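Local structure of Zn-dependent hydrolase, glyoxylase (Echinicola vietnamensis, 6T5K) at residues V41-L46 against G224-K229. The protein probably hydrolyses beta-lactam antibiotics, carbapenems among them, as a zinc-dependent class B metallo-beta-lactamase. Numbering follows the deposited sequence.
Sequences VHVSFL and GNWGDK
Val41 lays its two methyl groups on the indole of Trp226, and this apolar meeting accounts for most of the contact. CG2 stands over one face of the six-membered ring, 4.0 Å from the ring centroid and 15° off its normal, a CH-pi interaction. Val41 CG1, anti to the backbone N (chi1 -180°), sits above the rim on the same side, 3.6 Å from Trp226 CZ3. Two residues along the strand, Val43 meets the indole differently: Val43 CG2 lies at the edge, near the ring plane, a looser 4.3 Å from Trp226 CZ3. The benzo end of the indole is turned to the strand, while the pyrrole nitrogen NE1 is hydrogen-bonded to Glu21, which helps to fix the rotation of the ring. No hydrogen bond joins the two segments. Val35 touches both Val41 and Trp226, as does Ile220 from strand 218-221, extending the apolar cluster. Segment 224-229 directly follows zinc ligand His223, whose side chain is about 8 Å from that of Val43. Directly through Ile220 and through the loop that carries Trp226, strand 39-48 of one sheet packs against the other sheet in the alpha-beta/beta-alpha sandwich of the metallo-beta-lactamase fold.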
loop_
_atom_site.group_PDB
_atom_site.type_symbol
_atom_site.label_atom_id
_atom_site.label_comp_id
_atom_site.label_asym_id
_atom_site.label_seq_id
_atom_site.Cartn_x
_atom_site.Cartn_y
_atom_site.Cartn_z
ATOM N N VAL A 41 9.137 -3.126 0.568
ATOM C CA VAL A 41 7.868 -3.756 0.910
ATOM C C VAL A 41 7.916 -4.147 2.382
ATOM O O VAL A 41 8.901 -4.740 2.840
ATOM C CB VAL A 41 7.588 -4.976 0.019
ATOM C CG1 VAL A 41 6.275 -5.600 0.385
ATOM C CG2 VAL A 41 7.636 -4.591 -1.455
ATOM N N HIS A 42 6.897 -3.763 3.145
ATOM C CA HIS A 42 6.732 -4.289 4.491
ATOM C C HIS A 42 5.669 -5.379 4.456
ATOM O O HIS A 42 4.606 -5.203 3.858
ATOM C CB HIS A 42 6.479 -3.207 5.535
ATOM C CG HIS A 42 5.188 -2.456 5.422
ATOM N ND1 HIS A 42 4.014 -2.919 5.985
ATOM C CD2 HIS A 42 4.932 -1.196 4.999
ATOM C CE1 HIS A 42 3.090 -1.987 5.882
ATOM N NE2 HIS A 42 3.616 -0.947 5.254
ATOM N N VAL A 43 5.963 -6.506 5.103
ATOM C CA VAL A 43 5.120 -7.696 5.036
ATOM C C VAL A 43 4.764 -8.097 6.453
ATOM O O VAL A 43 5.658 -8.325 7.276
ATOM C CB VAL A 43 5.813 -8.859 4.312
ATOM C CG1 VAL A 43 4.850 -10.033 4.173
ATOM C CG2 VAL A 43 6.305 -8.435 2.934
ATOM N N SER A 44 3.467 -8.185 6.728
ATOM C CA SER A 44 2.934 -8.679 7.994
ATOM C C SER A 44 1.914 -9.775 7.699
ATOM O O SER A 44 1.509 -9.983 6.554
ATOM C CB SER A 44 2.314 -7.534 8.799
ATOM O OG SER A 44 1.378 -6.798 8.035
ATOM N N PHE A 45 1.521 -10.529 8.714
ATOM C CA PHE A 45 0.813 -11.776 8.465
ATOM C C PHE A 45 -0.508 -11.804 9.209
ATOM O O PHE A 45 -0.591 -11.383 10.364
ATOM C CB PHE A 45 1.695 -12.967 8.835
ATOM C CG PHE A 45 2.988 -12.987 8.083
ATOM C CD1 PHE A 45 4.106 -12.332 8.579
ATOM C CD2 PHE A 45 3.079 -13.623 6.865
ATOM C CE1 PHE A 45 5.296 -12.330 7.875
ATOM C CE2 PHE A 45 4.270 -13.633 6.162
ATOM C CZ PHE A 45 5.377 -12.982 6.669
ATOM N N LEU A 46 -1.532 -12.295 8.516
ATOM C CA LEU A 46 -2.908 -12.280 8.990
ATOM C C LEU A 46 -3.451 -13.697 8.892
ATOM O O LEU A 46 -3.481 -14.275 7.801
ATOM C CB LEU A 46 -3.737 -11.343 8.109
ATOM C CG LEU A 46 -5.136 -10.956 8.575
ATOM C CD1 LEU A 46 -5.080 -10.466 10.010
ATOM C CD2 LEU A 46 -5.724 -9.903 7.638
ATOM N N GLY A 224 0.767 -11.152 -1.428
ATOM C CA GLY A 224 1.517 -12.009 -2.338
ATOM C C GLY A 224 2.751 -11.346 -2.902
ATOM O O GLY A 224 3.161 -10.257 -2.494
ATOM N N ASN A 225 3.330 -12.029 -3.884
ATOM C CA ASN A 225 4.586 -11.591 -4.474
ATOM C C ASN A 225 4.405 -10.355 -5.350
ATOM O O ASN A 225 3.451 -10.252 -6.131
ATOM C CB ASN A 225 5.209 -12.718 -5.304
ATOM C CG ASN A 225 5.717 -13.868 -4.448
ATOM O OD1 ASN A 225 6.159 -13.670 -3.326
ATOM N ND2 ASN A 225 5.646 -15.077 -4.979
ATOM N N TRP A 226 5.352 -9.420 -5.243
ATOM C CA TRP A 226 5.409 -8.336 -6.194
ATOM C C TRP A 226 6.066 -8.819 -7.488
ATOM O O TRP A 226 6.718 -9.867 -7.557
ATOM C CB TRP A 226 6.178 -7.179 -5.567
ATOM C CG TRP A 226 7.446 -7.581 -4.897
ATOM C CD1 TRP A 226 8.687 -7.587 -5.450
ATOM C CD2 TRP A 226 7.614 -7.996 -3.528
ATOM N NE1 TRP A 226 9.609 -7.996 -4.530
ATOM C CE2 TRP A 226 8.972 -8.273 -3.345
ATOM C CE3 TRP A 226 6.735 -8.198 -2.463
ATOM C CZ2 TRP A 226 9.477 -8.696 -2.126
ATOM C CZ3 TRP A 226 7.233 -8.638 -1.270
ATOM C CH2 TRP A 226 8.587 -8.870 -1.107
ATOM N N GLY A 227 5.932 -8.000 -8.499
ATOM C CA GLY A 227 6.402 -8.344 -9.822
ATOM C C GLY A 227 6.462 -7.091 -10.665
ATOM O O GLY A 227 6.703 -5.994 -10.162
ATOM N N ASP A 228 6.279 -7.254 -11.978
ATOM C CA ASP A 228 6.334 -6.160 -12.939
ATOM C C ASP A 228 4.931 -5.840 -13.460
ATOM O O ASP A 228 3.929 -6.182 -12.820
ATOM C CB ASP A 228 7.371 -6.505 -14.007
ATOM C CG ASP A 228 7.099 -7.816 -14.692
ATOM O OD1 ASP A 228 5.977 -7.945 -15.236
ATOM O OD2 ASP A 228 7.988 -8.729 -14.647
ATOM N N LYS A 229 4.862 -5.148 -14.617
ATOM C CA LYS A 229 3.578 -4.752 -15.182
ATOM C C LYS A 229 2.655 -5.944 -15.388
ATOM O O LYS A 229 1.438 -5.762 -15.459
ATOM C CB LYS A 229 3.775 -4.069 -16.545
ATOM C CG LYS A 229 4.020 -2.601 -16.511
ATOM C CD LYS A 229 4.189 -2.041 -17.920
ATOM C CE LYS A 229 5.572 -2.214 -18.485
ATOM N NZ LYS A 229 5.913 -3.540 -19.032
#